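Local coordinates for conserved protein (Mycobacterium tuberculosis, PDB 1RFE) that is of unknown function but probably binds coenzyme F420 and may act as an oxidoreductase on CH-CH groups, at residues 12-17 with 146-151; 54-59 with 63-68. One frame throughout, in Å; residues are numbered along the deposited sequence.

Interaction 1 of 2, residues 12-17 with 146-151; sequences EAEIAD and HRKLGL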
loop_
_atom_site.group_PDB
_atom_site.type_symbol
_atom_site.label_atom_id
_atom_site.label_comp_id
_atom_site.label_asym_id
_atom_site.label_seq_id
_atom_site.Cartn_x
_atom_site.Cartn_y
_atom_site.Cartn_z
ATOM N N GLU A 12 10.518 12.806 -1.014
ATOM C CA GLU A 12 9.565 12.508 0.040
ATOM C C GLU A 12 8.165 12.950 -0.359
ATOM O O GLU A 12 7.194 12.212 -0.176
ATOM C CB GLU A 12 9.994 13.190 1.321
ATOM C CG GLU A 12 9.259 12.714 2.552
ATOM C CD GLU A 12 9.884 13.242 3.821
ATOM O OE1 GLU A 12 9.585 14.419 4.162
ATOM O OE2 GLU A 12 10.697 12.481 4.445
ATOM N N ALA A 13 8.060 14.142 -0.930
ATOM C CA ALA A 13 6.767 14.689 -1.245
ATOM C C ALA A 13 6.144 13.995 -2.444
ATOM O O ALA A 13 4.964 13.830 -2.495
ATOM C CB ALA A 13 6.845 16.218 -1.490
ATOM N N GLU A 14 6.940 13.619 -3.426
ATOM C CA GLU A 14 6.433 12.872 -4.600
ATOM C C GLU A 14 5.908 11.478 -4.217
ATOM O O GLU A 14 4.894 11.040 -4.712
ATOM C CB GLU A 14 7.545 12.746 -5.647
ATOM C CG GLU A 14 7.846 14.054 -6.401
ATOM C CD GLU A 14 9.121 13.984 -7.248
ATOM O OE1 GLU A 14 9.975 13.077 -7.085
ATOM O OE2 GLU A 14 9.272 14.843 -8.110
ATOM N N ILE A 15 6.581 10.826 -3.286
ATOM C CA ILE A 15 6.176 9.508 -2.777
ATOM C C ILE A 15 4.843 9.651 -2.059
ATOM O O ILE A 15 3.898 8.915 -2.330
ATOM C CB ILE A 15 7.247 8.957 -1.812
ATOM C CG1 ILE A 15 8.509 8.579 -2.571
ATOM C CG2 ILE A 15 6.752 7.721 -0.992
ATOM C CD1 ILE A 15 9.719 8.354 -1.650
ATOM N N ALA A 16 4.759 10.633 -1.181
ATOM C CA ALA A 16 3.482 10.963 -0.527
ATOM C C ALA A 16 2.316 11.105 -1.515
ATOM O O ALA A 16 1.323 10.438 -1.351
ATOM C CB ALA A 16 3.627 12.177 0.377
ATOM N N ASP A 17 2.479 11.925 -2.558
ATOM C CA ASP A 17 1.481 12.089 -3.613
ATOM C C ASP A 17 1.153 10.792 -4.299
ATOM O O ASP A 17 -0.001 10.522 -4.567
ATOM C CB ASP A 17 1.925 13.137 -4.686
ATOM C CG ASP A 17 1.980 14.569 -4.138
ATOM O OD1 ASP A 17 1.683 14.770 -2.918
ATOM O OD2 ASP A 17 2.311 15.584 -4.844
ATOM N N HIS A 146 10.767 6.902 -13.928
ATOM C CA HIS A 146 11.570 6.873 -15.133
ATOM C C HIS A 146 11.387 8.128 -15.975
ATOM O O HIS A 146 12.193 8.384 -16.852
ATOM C CB HIS A 146 11.316 5.603 -15.929
ATOM C CG HIS A 146 12.012 4.401 -15.360
ATOM N ND1 HIS A 146 12.192 3.243 -16.073
ATOM C CD2 HIS A 146 12.530 4.169 -14.131
ATOM C CE1 HIS A 146 12.839 2.367 -15.323
ATOM N NE2 HIS A 146 13.052 2.904 -14.142
ATOM N N ARG A 147 10.335 8.912 -15.713
ATOM C CA ARG A 147 10.223 10.251 -16.324
ATOM C C ARG A 147 11.418 11.171 -16.048
ATOM O O ARG A 147 11.698 12.112 -16.811
ATOM C CB ARG A 147 8.959 10.970 -15.865
ATOM C CG ARG A 147 7.808 10.838 -16.822
ATOM C CD ARG A 147 6.707 9.954 -16.326
ATOM N NE ARG A 147 5.915 10.662 -15.342
ATOM C CZ ARG A 147 4.703 10.317 -14.945
ATOM N NH1 ARG A 147 4.102 9.218 -15.424
ATOM N NH2 ARG A 147 4.089 11.092 -14.032
ATOM N N LYS A 148 12.131 10.925 -14.967
ATOM C CA LYS A 148 13.267 11.787 -14.630
ATOM C C LYS A 148 14.534 11.536 -15.478
ATOM O O LYS A 148 15.528 12.225 -15.344
ATOM C CB LYS A 148 13.547 11.688 -13.139
ATOM C CG LYS A 148 12.348 12.156 -12.259
ATOM C CD LYS A 148 12.554 11.674 -10.821
ATOM C CE LYS A 148 11.609 12.348 -9.831
ATOM N NZ LYS A 148 12.346 12.484 -8.555
ATOM N N LEU A 149 14.475 10.545 -16.351
ATOM C CA LEU A 149 15.528 10.268 -17.338
ATOM C C LEU A 149 15.490 11.158 -18.569
ATOM O O LEU A 149 16.513 11.313 -19.250
ATOM C CB LEU A 149 15.423 8.826 -17.828
ATOM C CG LEU A 149 16.161 7.704 -17.084
ATOM C CD1 LEU A 149 16.826 8.172 -15.799
ATOM C CD2 LEU A 149 15.273 6.496 -16.867
ATOM N N GLY A 150 14.322 11.692 -18.885
ATOM C CA GLY A 150 14.175 12.521 -20.061
ATOM C C GLY A 150 14.266 11.720 -21.345
ATOM O O GLY A 150 14.565 12.282 -22.410
ATOM N N LEU A 151 14.001 10.417 -21.259
ATOM C CA LEU A 151 13.855 9.599 -22.440
ATOM C C LEU A 151 12.750 10.116 -23.357
ATOM O O LEU A 151 11.845 10.823 -22.928
ATOM C CB LEU A 151 13.572 8.144 -22.080
ATOM C CG LEU A 151 14.730 7.150 -21.962
ATOM C CD1 LEU A 151 16.148 7.766 -21.955
ATOM C CD2 LEU A 151 14.519 6.255 -20.740
#
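Glu14 and Lys148 reach toward each other from opposite directions and meet in a surface salt bridge. It is the one contact between residues 12-17 and 146-151. The backbones stay well apart: the CA atoms of Glu14 and Lys148 are 12.2 Å from each other. Two long side chains span that gap. In Glu14, CG stands beside the backbone N (chi1 -74°) and the chain then runs out straight, which carries the carboxylate clear of the helix. The chain of Lys148 is extended until the last torsion, where a bend (chi4 -147°) places the ammonium at the carboxylate.

Lys148 NZ donates to Glu14 OE1 at 2.9 Å. OE1 accepts on its syn lone pair, facing the same way as OE2. The bond is nonetheless one-sided, since OE2 of Glu14 lies 3.9 Å from NZ of Lys148. The methylene next to the charge is close as well, with CE of Lys148 3.3 Å from OE1 of Glu14. The ammonium has a second and stronger polar partner, the carbonyl O of Val9. It therefore links the carboxylate to the backbone just ahead of the helix. Only 71 Å² is buried in all, as expected for a contact between side-chain ends.

Glu14 lies in the first turn of helix 12-21, where its backbone N bonds to Ser11 OG. Lys148 lies in the 3-10 turn after strand 140-145. There His146 meets the Tyr80 ring edge-to-face, and Leu149 packs on Ile8.

Interaction 2 of 2, residues 54-59 with 63-68; sequences TKAKSQ and NLRRDP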
loop_
_atom_site.group_PDB
_atom_site.type_symbol
_atom_site.label_atom_id
_atom_site.label_comp_id
_atom_site.label_asym_id
_atom_site.label_seq_id
_atom_site.Cartn_x
_atom_site.Cartn_y
_atom_site.Cartn_z
ATOM N N THR A 54 -8.064 -6.196 7.490
ATOM C CA THR A 54 -8.158 -7.607 7.183
ATOM C C THR A 54 -8.968 -8.330 8.285
ATOM O O THR A 54 -9.099 -7.838 9.417
ATOM C CB THR A 54 -6.724 -8.229 7.009
ATOM O OG1 THR A 54 -6.823 -9.611 6.628
ATOM C CG2 THR A 54 -5.974 -8.300 8.353
ATOM N N LYS A 55 -9.505 -9.508 7.999
ATOM C CA LYS A 55 -10.220 -10.210 9.064
ATOM C C LYS A 55 -9.208 -10.568 10.166
ATOM O O LYS A 55 -8.043 -10.854 9.868
ATOM C CB LYS A 55 -10.960 -11.446 8.527
ATOM C CG LYS A 55 -12.213 -11.105 7.633
ATOM C CD LYS A 55 -12.910 -12.379 7.152
ATOM N N ALA A 56 -9.625 -10.488 11.424
ATOM C CA ALA A 56 -8.769 -10.886 12.553
ATOM C C ALA A 56 -8.099 -12.250 12.338
ATOM O O ALA A 56 -6.962 -12.433 12.739
ATOM C CB ALA A 56 -9.584 -10.882 13.911
ATOM N N LYS A 57 -8.785 -13.192 11.677
ATOM C CA LYS A 57 -8.219 -14.553 11.474
ATOM C C LYS A 57 -7.785 -14.853 10.042
ATOM O O LYS A 57 -7.603 -15.989 9.680
ATOM C CB LYS A 57 -9.211 -15.616 11.955
ATOM C CG LYS A 57 -8.974 -16.025 13.474
ATOM C CD LYS A 57 -10.215 -15.737 14.350
ATOM C CE LYS A 57 -10.712 -16.950 15.188
ATOM N NZ LYS A 57 -11.954 -16.538 15.895
ATOM N N SER A 58 -7.582 -13.831 9.220
ATOM C CA SER A 58 -7.115 -14.048 7.857
ATOM C C SER A 58 -5.660 -14.527 7.848
ATOM O O SER A 58 -4.882 -14.230 8.779
ATOM C CB SER A 58 -7.159 -12.727 7.065
ATOM O OG SER A 58 -6.240 -11.782 7.614
ATOM N N GLN A 59 -5.254 -15.175 6.761
ATOM C CA GLN A 59 -3.881 -15.632 6.675
ATOM C C GLN A 59 -2.859 -14.513 6.953
ATOM O O GLN A 59 -1.817 -14.764 7.587
ATOM C CB GLN A 59 -3.566 -16.281 5.327
ATOM C CG GLN A 59 -2.238 -17.034 5.308
ATOM C CD GLN A 59 -2.180 -18.168 6.340
ATOM O OE1 GLN A 59 -1.274 -18.208 7.215
ATOM N NE2 GLN A 59 -3.141 -19.084 6.251
ATOM N N ASN A 63 -0.011 -14.589 9.733
ATOM C CA ASN A 63 1.405 -14.439 9.386
ATOM C C ASN A 63 2.019 -13.308 10.178
ATOM O O ASN A 63 3.152 -13.382 10.704
ATOM C CB ASN A 63 1.624 -14.146 7.897
ATOM C CG ASN A 63 1.271 -15.291 6.982
ATOM O OD1 ASN A 63 1.151 -15.062 5.751
ATOM N ND2 ASN A 63 1.050 -16.520 7.525
ATOM N N LEU A 64 1.261 -12.236 10.305
ATOM C CA LEU A 64 1.856 -11.041 10.839
ATOM C C LEU A 64 2.086 -11.028 12.366
ATOM O O LEU A 64 2.926 -10.308 12.846
ATOM C CB LEU A 64 1.046 -9.824 10.448
ATOM C CG LEU A 64 1.268 -9.367 9.012
ATOM C CD1 LEU A 64 0.279 -8.233 8.691
ATOM C CD2 LEU A 64 2.664 -8.946 8.742
ATOM N N ARG A 65 1.311 -11.787 13.097
ATOM C CA ARG A 65 1.457 -11.865 14.545
ATOM C C ARG A 65 2.651 -12.742 14.841
ATOM O O ARG A 65 3.379 -12.493 15.815
ATOM C CB ARG A 65 0.193 -12.463 15.195
ATOM C CG ARG A 65 -0.989 -11.462 15.335
ATOM C CD ARG A 65 -2.241 -12.025 16.028
ATOM N NE ARG A 65 -3.457 -11.307 15.621
ATOM C CZ ARG A 65 -4.441 -11.764 14.803
ATOM N NH1 ARG A 65 -4.428 -12.978 14.259
ATOM N NH2 ARG A 65 -5.475 -10.950 14.533
ATOM N N ARG A 66 2.842 -13.755 13.993
ATOM C CA ARG A 66 3.968 -14.696 14.081
ATOM C C ARG A 66 5.269 -14.022 13.651
ATOM O O ARG A 66 6.295 -14.247 14.249
ATOM C CB ARG A 66 3.683 -15.948 13.220
ATOM C CG ARG A 66 4.739 -17.064 13.370
ATOM C CD ARG A 66 4.524 -18.345 12.567
ATOM N N ASP A 67 5.197 -13.158 12.633
ATOM C CA ASP A 67 6.359 -12.468 12.113
ATOM C C ASP A 67 5.941 -11.100 11.508
ATOM O O ASP A 67 5.385 -11.061 10.417
ATOM C CB ASP A 67 7.046 -13.351 11.085
ATOM C CG ASP A 67 8.389 -12.814 10.638
ATOM O OD1 ASP A 67 8.669 -11.564 10.673
ATOM O OD2 ASP A 67 9.239 -13.610 10.162
ATOM N N PRO A 68 6.266 -9.986 12.166
ATOM C CA PRO A 68 5.721 -8.678 11.772
ATOM C C PRO A 68 6.290 -8.119 10.478
ATOM O O PRO A 68 5.855 -7.070 10.080
ATOM C CB PRO A 68 6.166 -7.744 12.919
ATOM C CG PRO A 68 6.722 -8.643 13.961
ATOM C CD PRO A 68 7.216 -9.845 13.275
#
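The link from strand 49-55 into helix 59-66 is a type I beta turn, Lys55 to Ser58, with Ser58 as the N-cap of the helix. Arg65 reaches back from the helix to Ala56 in the turn, while Gln59 meets Asn63 one turn along the helix.

Arg65 grips a single atom end-on. Its NH2 lies 2.8 Å from Ala56 O and its NH1 3.0 Å from the same oxygen. The oxygen sits at the edge of the guanidinium, almost exactly in its plane. NH2 takes a lone pair in the carbonyl plane, while NH1 comes nearly along the C=O axis. The chain is extended from CG to NE, long enough to bring the head from the last turn of the helix back to the beta turn.

Gln59 O accepts from Asn63 N at 2.8 Å, the ordinary i to i+4 helix bond. The side chains of the pair add a weak bond, with Asn63 ND2 2.9 Å from Gln59 OE1 but an N-H...O angle of only 119°. Gln59 bends at chi2 (60°) to bring OE1 there, and the two amide planes are 42° apart. The other end of the buried Asn63 amide is more firmly held, because OD1 bonds to His37 ND1 and Thr29 OG1.

Leu64 packs against strands 131-138, 84-95 and 25-30, so the helix lies against the antiparallel sheet. Ala56 pairs through its backbone with Lys130, just ahead of strand 131-138.

Interactions 1 and 2 lie on opposite sides of the chain's centre. Their own centres are 33 Å apart, and their nearest atoms about 18 Å. They do not touch. Interaction 1 ties two parts of the chain more than a hundred residues apart, and both segments of interaction 2 fall between them in sequence. Interaction 2 is local, made where one strand turns into the next helix. The antiparallel sheet joins the two regions: strand 140-145, which leads into residues 146-151, pairs with strand 84-95, on which Leu64 and Arg65 of interaction 2 also rest. Neither contact includes a bound cofactor, and neither can be assigned to the probable F420 site.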